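Local coordinates for protein virB8 (Agrobacterium tumefaciens, PDB 2CC3), which is thought to act at the bacterial surface in type IV secretion, helping to direct T-DNA transfer to plant cells, here as its periplasmic domain, at residues E72-A77 against R89-L94; P83-I88 against T109-K114; F40-V45 against G129-S134. One frame throughout, in Å; residues are numbered along the deposited sequence.

Overall arrangement
The periplasmic domain belongs to the NTF2 clan, and all three contacts reach its antiparallel sheet, strand order 69-82, 85-96, 102-114, 130-139. Interaction 1 pairs the first two strands and interaction 2 the second and third; they share strand 85-96, their centres lie about 18 Å apart, and Ile88 packs on His75 and Ala77. Interaction 3 adds segment 40-45, a turn leading into helix 43-53, to the last strand; its centre is about 10 Å from that of interaction 2, the two joined by a probable hydrogen bond from Glu113 N to Val131 O, 3.0 Å. Interactions 1 and 3 lie on opposite sides of the chain's centre and do not touch, their nearest atoms about 12 Å apart.

Interaction 1. Residues E72-A77 against R89-L94; sequences EVEHIA and RYKRTL
Glu74 and Lys91 lie side by side on one face of an antiparallel beta hairpin, strands 69-82 and 85-96 of this NTF2-like domain. The lysine keeps CG anti to its backbone N (chi1 177°) and stays extended until it bends at chi4. Lys91 CD passes 3.2 Å from Glu74 OE1, while Lys91 NZ makes a salt bridge to Glu74 OE2 at 3.1 Å, meeting it on the syn side and 23° out of the carboxylate plane; a weak second hydrogen bond runs from NZ to OE1. On the face carrying Val73 and Arg92, the valine's CG1 packs 3.7 Å from Tyr90 CD1 and its CG2 3.7 Å from Arg92 CG. Tyr90 holds CG between its backbone N and carbonyl carbon (chi1 60°), and its CD1 lies near both valine methyls. Beyond the pair, its OH bonds to Thr137 and its ring meets that of Trp106, while helix 6-23 touches this aromatic side chain. From Glu72-Thr93 to His75-Tyr90 the register is regular, but at Ile76 and Ala77 it breaks in a classic beta bulge: both residues face Arg89. Ile76 is turned toward the partner strand and sets CD1 3.7 Å from Lys91 N. Arg89 leads its guanidinium away to a salt bridge with Asp140. Arg89 O accepts two hydrogen bonds from the same face of its carbonyl plane: Ile76 N at 2.8 Å and Ala77 N at 3.1 Å.

Interaction 2. Residues P83-I88 against T109-K114; sequences PGVQQI and TVRYEK
Gly84 lies over one face of the Tyr112 ring where strands 85-96 and 102-114 pair as an antiparallel hairpin, the central two strands of the four-stranded sheet. This CH-pi contact puts Gly84 CA 4.0 Å from the ring centroid, displaced toward the rim, with CE2 the ring atom nearest to it. On the helix side of the sheet the Tyr112 side chain also touches Val11 of helix 6-23. The backbone hydrogen bonds begin beside the ring: Tyr112 N donates to Gly84 O, and Gln86 and Val110 form a hydrogen-bonded pair through both their N-H and C=O groups, Val110 N reaching Gln86 O at 2.7 Å. Gln86 sends its side-chain amide elsewhere, to Asn12 and Asp80. Van der Waals packing by Val85 occupies part of the face that also carries Gln87, Thr109 and Arg111. The Arg111 chain bends at chi3 (-72°), and its guanidinium takes Val85 CG2 over one face, offset toward the rim and 3.5 Å from NH1. Val85 CG1 rests 4.0 Å from Thr109 CG2. The remaining polar contact joins two side chains that lie side by side and point the same way: Gln87 NE2 donates to Thr109 OG1 at 3.1 Å, with the hydroxyl oxygen tilted 28° out of the amide plane.

Interaction 3. Residues F40-V45 against G129-S134; sequences FSAPMV and GLVVTS
Val45 presses its two methyls against the backbone of Val132 and Thr133, where the first turn of helix 43-53 meets strand 130-139 at the edge of the antiparallel sheet of this NTF2-like domain. Val45 CG1 stands anti to the backbone N (chi1 177°) and sits 4.1 Å from Val132 CG1, the two side chains crossing at about a right angle. Val45 CG2, beside the backbone N, lies 3.4 Å from Thr133 O. Ahead of the helix, the chain at Phe40-Ala42 runs beside the strand through a single backbone bridge between Ser41 and Val132. Two hydrogen bonds hold the N-H and C=O of Val132: its N donates to Phe40 O at 2.7 Å, and its O accepts from Ala42 N at 2.9 Å, with the donor 42° above the carbonyl plane. Val131 brings CG1 close to this bridge, 3.4 Å from Ala42 N and similarly near Phe40 O. Ala42, its CB turned toward the strand, adds an apolar contact with the same methyl and another with Thr133 CG2. Ser41 points away from the strand, its OG bonded to Tyr18 of helix 6-23 and to Val37 O. Tyr18 also touches Phe40 and Val45, so helix 6-23 packs alongside this junction. On the other edge of the strand, Thr133 and Ser134 both face Arg111 in a classic beta bulge, where the chain turns a corner. At the opposite end of the contact, the Phe40 ring brings CD2 to 3.6 Å from Leu130 O, which accepts a hydrogen bond from Asn126 ND2.

Interaction 1. Residues E72-A77 against R89-L94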
ATOM      1  N   GLU A  72       8.146  -0.546 -11.852  1.00 13.28           N
ATOM      2  CA  GLU A  72       7.128   0.397 -11.402  1.00 15.68           C
ATOM      3  C   GLU A  72       5.881   0.432 -12.308  1.00 14.24           C
ATOM      4  O   GLU A  72       5.971   0.236 -13.521  1.00 12.26           O
ATOM      5  CB  GLU A  72       7.727   1.804 -11.244  1.00 18.71           C
ATOM      6  CG  GLU A  72       8.544   1.933  -9.970  1.00 28.76           C
ATOM      7  CD  GLU A  72       9.377   3.196  -9.918  1.00 33.84           C
ATOM      8  OE1 GLU A  72       8.954   4.223 -10.518  1.00 36.68           O
ATOM      9  OE2 GLU A  72      10.456   3.153  -9.274  1.00 34.98           O
ATOM     10  N   VAL A  73       4.726   0.722 -11.696  1.00 13.65           N
ATOM     11  CA  VAL A  73       3.444   0.613 -12.356  1.00 12.19           C
ATOM     12  C   VAL A  73       2.677   1.921 -12.177  1.00 13.27           C
ATOM     13  O   VAL A  73       2.533   2.426 -11.066  1.00 11.50           O
ATOM     14  CB  VAL A  73       2.677  -0.665 -11.873  1.00 13.26           C
ATOM     15  CG1 VAL A  73       1.197  -0.603 -12.174  1.00 15.51           C
ATOM     16  CG2 VAL A  73       3.265  -1.907 -12.525  1.00 13.56           C
ATOM     17  N   GLU A  74       2.232   2.484 -13.298  1.00 11.11           N
ATOM     18  CA  GLU A  74       1.434   3.697 -13.320  1.00 11.90           C
ATOM     19  C   GLU A  74       0.053   3.340 -13.783  1.00  9.31           C
ATOM     20  O   GLU A  74      -0.068   2.782 -14.858  1.00 13.58           O
ATOM     21  CB  GLU A  74       1.972   4.638 -14.392  1.00 13.38           C
ATOM     22  CG  GLU A  74       3.026   5.637 -14.012  1.00 21.45           C
ATOM     23  CD  GLU A  74       3.790   6.135 -15.254  1.00 21.69           C
ATOM     24  OE1 GLU A  74       3.173   6.220 -16.353  1.00 29.60           O
ATOM     25  OE2 GLU A  74       4.997   6.428 -15.135  1.00 16.60           O
ATOM     26  N   HIS A  75      -0.991   3.721 -13.046  1.00  8.75           N
ATOM     27  CA  HIS A  75      -2.356   3.492 -13.512  1.00  8.30           C
ATOM     28  C   HIS A  75      -2.572   4.274 -14.806  1.00  9.62           C
ATOM     29  O   HIS A  75      -2.025   5.389 -14.948  1.00 10.71           O
ATOM     30  CB  HIS A  75      -3.346   3.968 -12.467  1.00  4.92           C
ATOM     31  CG  HIS A  75      -4.777   3.599 -12.740  1.00  6.77           C
ATOM     32  ND1 HIS A  75      -5.741   4.534 -13.062  1.00  5.99           N
ATOM     33  CD2 HIS A  75      -5.423   2.407 -12.662  1.00  6.60           C
ATOM     34  CE1 HIS A  75      -6.907   3.929 -13.198  1.00  7.03           C
ATOM     35  NE2 HIS A  75      -6.742   2.638 -12.956  1.00  4.47           N
ATOM     36  N   ILE A  76      -3.364   3.713 -15.731  1.00  6.98           N
ATOM     37  CA  ILE A  76      -3.873   4.515 -16.850  1.00  3.41           C
ATOM     38  C   ILE A  76      -5.395   4.573 -16.857  1.00  6.97           C
ATOM     39  O   ILE A  76      -5.954   5.668 -16.833  1.00  8.23           O
ATOM     40  CB  ILE A  76      -3.330   4.068 -18.195  1.00  4.38           C
ATOM     41  CG1 ILE A  76      -1.828   4.328 -18.271  1.00  5.10           C
ATOM     42  CG2 ILE A  76      -4.150   4.719 -19.348  1.00  6.45           C
ATOM     43  CD1 ILE A  76      -1.146   3.563 -19.382  1.00  2.00           C
ATOM     44  N   ALA A  77      -6.077   3.424 -16.852  1.00  7.72           N
ATOM     45  CA  ALA A  77      -7.574   3.446 -16.802  1.00  8.26           C
ATOM     46  C   ALA A  77      -8.160   2.214 -16.103  1.00  8.03           C
ATOM     47  O   ALA A  77      -7.546   1.164 -16.108  1.00  6.16           O
ATOM     48  CB  ALA A  77      -8.156   3.604 -18.243  1.00  5.90           C
ATOM     49  N   ARG A  89      -5.739  -0.750 -17.453  1.00  6.07           N
ATOM     50  CA  ARG A  89      -4.615  -0.397 -18.292  1.00  4.45           C
ATOM     51  C   ARG A  89      -3.566   0.295 -17.425  1.00  4.93           C
ATOM     52  O   ARG A  89      -3.919   1.161 -16.633  1.00  3.90           O
ATOM     53  CB  ARG A  89      -5.064   0.546 -19.407  1.00 10.30           C
ATOM     54  CG  ARG A  89      -4.125   0.592 -20.599  1.00 15.73           C
ATOM     55  CD  ARG A  89      -4.697  -0.119 -21.834  1.00 16.71           C
ATOM     56  NE  ARG A  89      -3.640  -0.531 -22.774  1.00 19.13           N
ATOM     57  CZ  ARG A  89      -2.987   0.282 -23.597  1.00 22.19           C
ATOM     58  NH1 ARG A  89      -3.217   1.583 -23.626  1.00 26.54           N
ATOM     59  NH2 ARG A  89      -2.060  -0.207 -24.388  1.00 26.36           N
ATOM     60  N   TYR A  90      -2.292  -0.089 -17.567  1.00  2.00           N
ATOM     61  CA  TYR A  90      -1.235   0.490 -16.764  1.00  2.03           C
ATOM     62  C   TYR A  90       0.033   0.487 -17.552  1.00  3.59           C
ATOM     63  O   TYR A  90       0.200  -0.332 -18.431  1.00  4.38           O
ATOM     64  CB  TYR A  90      -1.037  -0.263 -15.409  1.00  3.26           C
ATOM     65  CG  TYR A  90      -0.674  -1.727 -15.530  1.00  2.00           C
ATOM     66  CD1 TYR A  90       0.637  -2.144 -15.457  1.00  2.00           C
ATOM     67  CD2 TYR A  90      -1.661  -2.691 -15.729  1.00  2.13           C
ATOM     68  CE1 TYR A  90       0.971  -3.473 -15.595  1.00  2.00           C
ATOM     69  CE2 TYR A  90      -1.348  -4.009 -15.857  1.00  2.63           C
ATOM     70  CZ  TYR A  90      -0.026  -4.407 -15.803  1.00  3.89           C
ATOM     71  OH  TYR A  90       0.282  -5.750 -15.930  1.00  2.71           O
ATOM     72  N   LYS A  91       0.910   1.424 -17.230  1.00  6.57           N
ATOM     73  CA  LYS A  91       2.248   1.505 -17.775  1.00  9.38           C
ATOM     74  C   LYS A  91       3.215   0.884 -16.809  1.00  8.73           C
ATOM     75  O   LYS A  91       3.150   1.147 -15.594  1.00  8.78           O
ATOM     76  CB  LYS A  91       2.621   2.975 -17.980  1.00 15.93           C
ATOM     77  CG  LYS A  91       4.044   3.213 -18.489  1.00 21.01           C
ATOM     78  CD  LYS A  91       4.173   4.661 -18.956  1.00 25.52           C
ATOM     79  CE  LYS A  91       5.634   5.115 -19.115  1.00 28.89           C
ATOM     80  NZ  LYS A  91       6.095   6.068 -18.050  1.00 30.55           N
ATOM     81  N   ARG A  92       4.139   0.088 -17.351  1.00  9.49           N
ATOM     82  CA  ARG A  92       5.110  -0.634 -16.546  1.00 12.31           C
ATOM     83  C   ARG A  92       6.533  -0.235 -16.936  1.00 16.36           C
ATOM     84  O   ARG A  92       6.912  -0.321 -18.094  1.00 17.80           O
ATOM     85  CB  ARG A  92       4.904  -2.131 -16.716  1.00 12.70           C
ATOM     86  CG  ARG A  92       5.270  -2.981 -15.505  1.00 14.26           C
ATOM     87  CD  ARG A  92       6.486  -3.792 -15.821  1.00 15.54           C
ATOM     88  NE  ARG A  92       6.283  -5.209 -15.574  1.00 17.95           N
ATOM     89  CZ  ARG A  92       6.759  -6.192 -16.341  1.00 15.08           C
ATOM     90  NH1 ARG A  92       7.452  -5.927 -17.452  1.00 17.59           N
ATOM     91  NH2 ARG A  92       6.521  -7.454 -16.003  1.00 14.26           N
ATOM     92  N   THR A  93       7.312   0.199 -15.951  1.00 14.43           N
ATOM     93  CA  THR A  93       8.636   0.733 -16.189  1.00 12.75           C
ATOM     94  C   THR A  93       9.657  -0.166 -15.520  1.00 13.99           C
ATOM     95  O   THR A  93       9.569  -0.435 -14.313  1.00 17.80           O
ATOM     96  CB  THR A  93       8.746   2.155 -15.607  1.00 12.11           C
ATOM     97  OG1 THR A  93       7.624   2.936 -16.039  1.00 10.36           O
ATOM     98  CG2 THR A  93      10.015   2.810 -16.045  1.00 11.34           C
ATOM     99  N   LEU A  94      10.608  -0.636 -16.323  1.00 16.86           N
ATOM    100  CA  LEU A  94      11.766  -1.381 -15.857  1.00 19.25           C
ATOM    101  C   LEU A  94      12.935  -0.413 -15.612  1.00 21.30           C
ATOM    102  O   LEU A  94      13.367   0.298 -16.538  1.00 20.62           O
ATOM    103  CB  LEU A  94      12.151  -2.454 -16.885  1.00 15.72           C
ATOM    104  CG  LEU A  94      13.490  -3.158 -16.698  1.00 15.81           C
ATOM    105  CD1 LEU A  94      13.461  -4.055 -15.483  1.00 16.81           C
ATOM    106  CD2 LEU A  94      13.855  -3.950 -17.950  1.00 16.77           C
TER

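Interaction 2. Residues P83-I88 against T109-K114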
ATOM      1  N   PRO A  83     -20.355  -7.103 -14.413  1.00 29.28           N
ATOM      2  CA  PRO A  83     -20.237  -7.220 -12.962  1.00 27.53           C
ATOM      3  C   PRO A  83     -19.200  -8.277 -12.579  1.00 23.68           C
ATOM      4  O   PRO A  83     -19.217  -9.389 -13.123  1.00 23.33           O
ATOM      5  CB  PRO A  83     -21.649  -7.646 -12.532  1.00 29.55           C
ATOM      6  CG  PRO A  83     -22.539  -7.078 -13.578  1.00 29.91           C
ATOM      7  CD  PRO A  83     -21.756  -7.227 -14.857  1.00 30.90           C
ATOM      8  N   GLY A  84     -18.282  -7.903 -11.688  1.00 21.32           N
ATOM      9  CA  GLY A  84     -17.211  -8.787 -11.244  1.00 13.31           C
ATOM     10  C   GLY A  84     -16.000  -8.944 -12.158  1.00 10.52           C
ATOM     11  O   GLY A  84     -15.153  -9.802 -11.896  1.00 10.63           O
ATOM     12  N   VAL A  85     -15.929  -8.133 -13.222  1.00  8.35           N
ATOM     13  CA  VAL A  85     -14.810  -8.096 -14.194  1.00  6.69           C
ATOM     14  C   VAL A  85     -14.404  -6.624 -14.455  1.00  7.80           C
ATOM     15  O   VAL A  85     -15.240  -5.758 -14.713  1.00  6.95           O
ATOM     16  CB  VAL A  85     -15.125  -8.867 -15.551  1.00  9.20           C
ATOM     17  CG1 VAL A  85     -13.857  -9.092 -16.397  1.00  9.82           C
ATOM     18  CG2 VAL A  85     -15.715 -10.249 -15.259  1.00 11.52           C
ATOM     19  N   GLN A  86     -13.120  -6.340 -14.307  1.00  4.74           N
ATOM     20  CA  GLN A  86     -12.622  -5.029 -14.553  1.00  7.13           C
ATOM     21  C   GLN A  86     -11.368  -5.219 -15.401  1.00  9.39           C
ATOM     22  O   GLN A  86     -10.621  -6.203 -15.200  1.00  5.43           O
ATOM     23  CB  GLN A  86     -12.323  -4.283 -13.238  1.00  9.03           C
ATOM     24  CG  GLN A  86     -12.369  -2.751 -13.382  1.00  7.45           C
ATOM     25  CD  GLN A  86     -12.228  -1.977 -12.044  1.00  6.50           C
ATOM     26  OE1 GLN A  86     -11.122  -1.867 -11.487  1.00  4.50           O
ATOM     27  NE2 GLN A  86     -13.345  -1.404 -11.560  1.00  2.00           N
ATOM     28  N   GLN A  87     -11.179  -4.329 -16.381  1.00  3.03           N
ATOM     29  CA  GLN A  87      -9.912  -4.265 -17.071  1.00 10.44           C
ATOM     30  C   GLN A  87      -9.182  -3.019 -16.624  1.00 10.80           C
ATOM     31  O   GLN A  87      -9.784  -1.950 -16.478  1.00 12.18           O
ATOM     32  CB  GLN A  87     -10.092  -4.294 -18.601  1.00 11.18           C
ATOM     33  CG  GLN A  87     -10.430  -5.672 -19.107  1.00 14.17           C
ATOM     34  CD  GLN A  87     -10.504  -5.772 -20.610  1.00 17.65           C
ATOM     35  OE1 GLN A  87     -11.444  -5.280 -21.239  1.00 19.94           O
ATOM     36  NE2 GLN A  87      -9.529  -6.438 -21.197  1.00 18.04           N
ATOM     37  N   ILE A  88      -7.880  -3.174 -16.409  1.00 11.42           N
ATOM     38  CA  ILE A  88      -7.020  -2.101 -15.917  1.00  9.26           C
ATOM     39  C   ILE A  88      -5.816  -1.917 -16.809  1.00  7.50           C
ATOM     40  O   ILE A  88      -4.959  -2.813 -16.889  1.00  7.74           O
ATOM     41  CB  ILE A  88      -6.529  -2.394 -14.476  1.00 11.48           C
ATOM     42  CG1 ILE A  88      -7.716  -2.504 -13.527  1.00  9.43           C
ATOM     43  CG2 ILE A  88      -5.551  -1.312 -14.019  1.00 12.62           C
ATOM     44  CD1 ILE A  88      -7.348  -2.908 -12.146  1.00 10.58           C
ATOM     45  N   THR A 109      -6.815  -8.063 -16.946  1.00  7.31           N
ATOM     46  CA  THR A 109      -8.227  -8.443 -16.845  1.00  8.64           C
ATOM     47  C   THR A 109      -8.469  -9.120 -15.495  1.00  8.65           C
ATOM     48  O   THR A 109      -7.862 -10.149 -15.198  1.00  5.80           O
ATOM     49  CB  THR A 109      -8.708  -9.317 -18.067  1.00  5.61           C
ATOM     50  OG1 THR A 109      -8.401  -8.622 -19.283  1.00  8.33           O
ATOM     51  CG2 THR A 109     -10.211  -9.538 -18.017  1.00  2.00           C
ATOM     52  N   VAL A 110      -9.349  -8.528 -14.678  1.00 11.72           N
ATOM     53  CA  VAL A 110      -9.499  -8.959 -13.271  1.00 12.76           C
ATOM     54  C   VAL A 110     -10.947  -9.280 -12.941  1.00 12.04           C
ATOM     55  O   VAL A 110     -11.798  -8.396 -12.953  1.00 11.87           O
ATOM     56  CB  VAL A 110      -8.951  -7.915 -12.250  1.00 12.60           C
ATOM     57  CG1 VAL A 110      -9.025  -8.458 -10.805  1.00 12.62           C
ATOM     58  CG2 VAL A 110      -7.497  -7.519 -12.585  1.00 12.74           C
ATOM     59  N   ARG A 111     -11.216 -10.559 -12.672  1.00 10.71           N
ATOM     60  CA  ARG A 111     -12.501 -11.001 -12.138  1.00  9.97           C
ATOM     61  C   ARG A 111     -12.373 -11.142 -10.618  1.00  7.09           C
ATOM     62  O   ARG A 111     -11.375 -11.662 -10.098  1.00  4.06           O
ATOM     63  CB  ARG A 111     -12.946 -12.352 -12.782  1.00 10.03           C
ATOM     64  CG  ARG A 111     -14.404 -12.737 -12.497  1.00 14.60           C
ATOM     65  CD  ARG A 111     -14.770 -14.173 -12.895  1.00 18.98           C
ATOM     66  NE  ARG A 111     -14.845 -14.308 -14.340  1.00 20.61           N
ATOM     67  CZ  ARG A 111     -15.893 -13.950 -15.079  1.00 25.24           C
ATOM     68  NH1 ARG A 111     -16.986 -13.430 -14.518  1.00 24.58           N
ATOM     69  NH2 ARG A 111     -15.838 -14.093 -16.399  1.00 25.00           N
ATOM     70  N   TYR A 112     -13.391 -10.699  -9.905  1.00  6.61           N
ATOM     71  CA  TYR A 112     -13.317 -10.693  -8.451  1.00  9.24           C
ATOM     72  C   TYR A 112     -14.684 -11.077  -7.926  1.00  8.59           C
ATOM     73  O   TYR A 112     -15.673 -10.893  -8.625  1.00  7.62           O
ATOM     74  CB  TYR A 112     -12.895  -9.283  -7.935  1.00  8.96           C
ATOM     75  CG  TYR A 112     -13.909  -8.179  -8.242  1.00  9.88           C
ATOM     76  CD1 TYR A 112     -14.880  -7.833  -7.308  1.00  9.63           C
ATOM     77  CD2 TYR A 112     -13.893  -7.487  -9.465  1.00 10.47           C
ATOM     78  CE1 TYR A 112     -15.806  -6.864  -7.580  1.00  8.79           C
ATOM     79  CE2 TYR A 112     -14.823  -6.467  -9.734  1.00  7.76           C
ATOM     80  CZ  TYR A 112     -15.772  -6.181  -8.783  1.00  9.35           C
ATOM     81  OH  TYR A 112     -16.737  -5.211  -8.995  1.00 13.26           O
ATOM     82  N   GLU A 113     -14.720 -11.600  -6.699  1.00 11.51           N
ATOM     83  CA  GLU A 113     -15.944 -11.787  -5.935  1.00 12.48           C
ATOM     84  C   GLU A 113     -15.843 -10.989  -4.621  1.00 12.47           C
ATOM     85  O   GLU A 113     -14.780 -10.551  -4.225  1.00  8.65           O
ATOM     86  CB  GLU A 113     -16.151 -13.275  -5.622  1.00 18.09           C
ATOM     87  CG  GLU A 113     -15.230 -13.816  -4.501  1.00 21.43           C
ATOM     88  CD  GLU A 113     -15.033 -15.344  -4.504  1.00 24.87           C
ATOM     89  OE1 GLU A 113     -14.372 -15.846  -3.574  1.00 29.19           O
ATOM     90  OE2 GLU A 113     -15.524 -16.049  -5.420  1.00 30.78           O
ATOM     91  N   LYS A 114     -16.967 -10.802  -3.961  1.00 13.92           N
ATOM     92  CA  LYS A 114     -17.005 -10.348  -2.571  1.00 17.03           C
ATOM     93  C   LYS A 114     -17.257 -11.501  -1.612  1.00 17.57           C
ATOM     94  O   LYS A 114     -18.219 -12.246  -1.783  1.00 17.95           O
ATOM     95  CB  LYS A 114     -18.125  -9.339  -2.422  1.00 14.51           C
ATOM     96  CG  LYS A 114     -17.592  -7.959  -2.447  1.00 18.99           C
ATOM     97  CD  LYS A 114     -18.479  -6.994  -3.208  1.00 19.91           C
ATOM     98  CE  LYS A 114     -17.823  -5.613  -3.164  1.00 25.97           C
ATOM     99  NZ  LYS A 114     -17.802  -5.018  -1.764  1.00 23.28           N
TER

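Interaction 3. Residues F40-V45 against G129-S134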
ATOM      1  N   PHE A  40      -5.312 -11.913  -1.178  1.00 14.65           N
ATOM      2  CA  PHE A  40      -6.353 -11.350  -2.020  1.00 15.27           C
ATOM      3  C   PHE A  40      -6.871 -12.325  -3.120  1.00 13.03           C
ATOM      4  O   PHE A  40      -7.869 -12.040  -3.774  1.00 10.61           O
ATOM      5  CB  PHE A  40      -5.755 -10.136  -2.764  1.00 15.90           C
ATOM      6  CG  PHE A  40      -6.067  -8.771  -2.153  1.00 19.00           C
ATOM      7  CD1 PHE A  40      -5.144  -8.127  -1.314  1.00 23.55           C
ATOM      8  CD2 PHE A  40      -7.235  -8.087  -2.487  1.00 20.83           C
ATOM      9  CE1 PHE A  40      -5.406  -6.837  -0.766  1.00 20.66           C
ATOM     10  CE2 PHE A  40      -7.508  -6.802  -1.948  1.00 20.20           C
ATOM     11  CZ  PHE A  40      -6.588  -6.183  -1.093  1.00 18.38           C
ATOM     12  N   SER A  41      -6.168 -13.441  -3.350  1.00 11.87           N
ATOM     13  CA  SER A  41      -6.425 -14.300  -4.514  1.00 10.78           C
ATOM     14  C   SER A  41      -7.055 -15.634  -4.147  1.00 12.30           C
ATOM     15  O   SER A  41      -6.625 -16.274  -3.200  1.00 13.68           O
ATOM     16  CB  SER A  41      -5.108 -14.564  -5.215  1.00 11.29           C
ATOM     17  OG  SER A  41      -4.492 -13.339  -5.571  1.00 13.91           O
ATOM     18  N   ALA A  42      -8.049 -16.066  -4.924  1.00 12.78           N
ATOM     19  CA  ALA A  42      -8.628 -17.395  -4.786  1.00 10.13           C
ATOM     20  C   ALA A  42      -7.562 -18.416  -5.224  1.00 10.46           C
ATOM     21  O   ALA A  42      -6.606 -18.036  -5.888  1.00 14.12           O
ATOM     22  CB  ALA A  42      -9.926 -17.509  -5.597  1.00  4.48           C
ATOM     23  N   PRO A  43      -7.649 -19.673  -4.732  1.00 14.99           N
ATOM     24  CA  PRO A  43      -6.638 -20.743  -4.879  1.00 11.27           C
ATOM     25  C   PRO A  43      -5.807 -20.835  -6.175  1.00  9.15           C
ATOM     26  O   PRO A  43      -4.587 -20.902  -6.100  1.00 13.77           O
ATOM     27  CB  PRO A  43      -7.463 -22.011  -4.622  1.00 11.73           C
ATOM     28  CG  PRO A  43      -8.342 -21.602  -3.525  1.00 12.09           C
ATOM     29  CD  PRO A  43      -8.741 -20.128  -3.841  1.00 14.51           C
ATOM     30  N   MET A  44      -6.419 -20.829  -7.338  1.00 11.01           N
ATOM     31  CA  MET A  44      -5.646 -20.957  -8.586  1.00 14.05           C
ATOM     32  C   MET A  44      -4.855 -19.696  -8.945  1.00 11.07           C
ATOM     33  O   MET A  44      -3.690 -19.750  -9.365  1.00 11.13           O
ATOM     34  CB  MET A  44      -6.586 -21.268  -9.723  1.00 15.78           C
ATOM     35  CG  MET A  44      -7.678 -22.194  -9.318  1.00 15.15           C
ATOM     36  SD  MET A  44      -7.827 -23.327 -10.671  1.00 11.53           S
ATOM     37  CE  MET A  44      -6.228 -24.080 -10.597  1.00 10.68           C
ATOM     38  N   VAL A  45      -5.508 -18.558  -8.775  1.00 12.90           N
ATOM     39  CA  VAL A  45      -4.863 -17.257  -8.918  1.00  7.77           C
ATOM     40  C   VAL A  45      -3.670 -17.198  -7.963  1.00  8.12           C
ATOM     41  O   VAL A  45      -2.560 -16.894  -8.375  1.00  9.91           O
ATOM     42  CB  VAL A  45      -5.918 -16.132  -8.703  1.00  5.89           C
ATOM     43  CG1 VAL A  45      -5.286 -14.727  -8.775  1.00  3.17           C
ATOM     44  CG2 VAL A  45      -6.952 -16.262  -9.734  1.00  2.00           C
ATOM     45  N   GLY A 129     -13.603  -6.869   1.225  1.00  8.09           N
ATOM     46  CA  GLY A 129     -13.738  -8.321   1.145  1.00  8.03           C
ATOM     47  C   GLY A 129     -13.561  -8.872  -0.263  1.00 13.30           C
ATOM     48  O   GLY A 129     -14.109  -9.915  -0.609  1.00 16.57           O
ATOM     49  N   LEU A 130     -12.751  -8.185  -1.057  1.00 13.51           N
ATOM     50  CA  LEU A 130     -12.485  -8.546  -2.437  1.00 14.01           C
ATOM     51  C   LEU A 130     -11.493  -9.697  -2.546  1.00 11.49           C
ATOM     52  O   LEU A 130     -10.429  -9.675  -1.938  1.00 12.68           O
ATOM     53  CB  LEU A 130     -11.940  -7.337  -3.218  1.00 12.55           C
ATOM     54  CG  LEU A 130     -12.859  -6.140  -3.493  1.00 19.51           C
ATOM     55  CD1 LEU A 130     -12.329  -5.348  -4.685  1.00 20.90           C
ATOM     56  CD2 LEU A 130     -14.328  -6.589  -3.741  1.00 21.69           C
ATOM     57  N   VAL A 131     -11.845 -10.697  -3.334  1.00  9.54           N
ATOM     58  CA  VAL A 131     -10.910 -11.768  -3.665  1.00  6.97           C
ATOM     59  C   VAL A 131     -10.872 -11.850  -5.166  1.00  3.76           C
ATOM     60  O   VAL A 131     -11.915 -11.788  -5.803  1.00  4.19           O
ATOM     61  CB  VAL A 131     -11.388 -13.112  -3.095  1.00  4.62           C
ATOM     62  CG1 VAL A 131     -10.303 -14.204  -3.217  1.00  2.00           C
ATOM     63  CG2 VAL A 131     -11.823 -12.911  -1.667  1.00  2.02           C
ATOM     64  N   VAL A 132      -9.669 -11.970  -5.722  1.00  6.94           N
ATOM     65  CA  VAL A 132      -9.498 -12.174  -7.174  1.00  6.20           C
ATOM     66  C   VAL A 132      -9.550 -13.647  -7.578  1.00  4.30           C
ATOM     67  O   VAL A 132      -8.670 -14.434  -7.226  1.00  4.21           O
ATOM     68  CB  VAL A 132      -8.193 -11.541  -7.702  1.00  2.00           C
ATOM     69  CG1 VAL A 132      -8.087 -11.705  -9.251  1.00  2.00           C
ATOM     70  CG2 VAL A 132      -8.128 -10.062  -7.269  1.00  2.00           C
ATOM     71  N   THR A 133     -10.568 -13.969  -8.370  1.00 10.22           N
ATOM     72  CA  THR A 133     -10.904 -15.339  -8.819  1.00 13.04           C
ATOM     73  C   THR A 133     -10.382 -15.726 -10.218  1.00 14.52           C
ATOM     74  O   THR A 133     -10.223 -16.931 -10.534  1.00 15.44           O
ATOM     75  CB  THR A 133     -12.431 -15.534  -8.815  1.00 12.84           C
ATOM     76  OG1 THR A 133     -13.062 -14.496  -9.587  1.00 13.28           O
ATOM     77  CG2 THR A 133     -12.932 -15.485  -7.407  1.00 10.72           C
ATOM     78  N   SER A 134     -10.140 -14.708 -11.052  1.00 12.43           N
ATOM     79  CA  SER A 134      -9.371 -14.843 -12.279  1.00  9.11           C
ATOM     80  C   SER A 134      -8.520 -13.594 -12.591  1.00  9.91           C
ATOM     81  O   SER A 134      -8.927 -12.451 -12.326  1.00  8.02           O
ATOM     82  CB  SER A 134     -10.279 -15.204 -13.457  1.00  9.53           C
ATOM     83  OG  SER A 134      -9.501 -15.301 -14.635  1.00  7.94           O
TER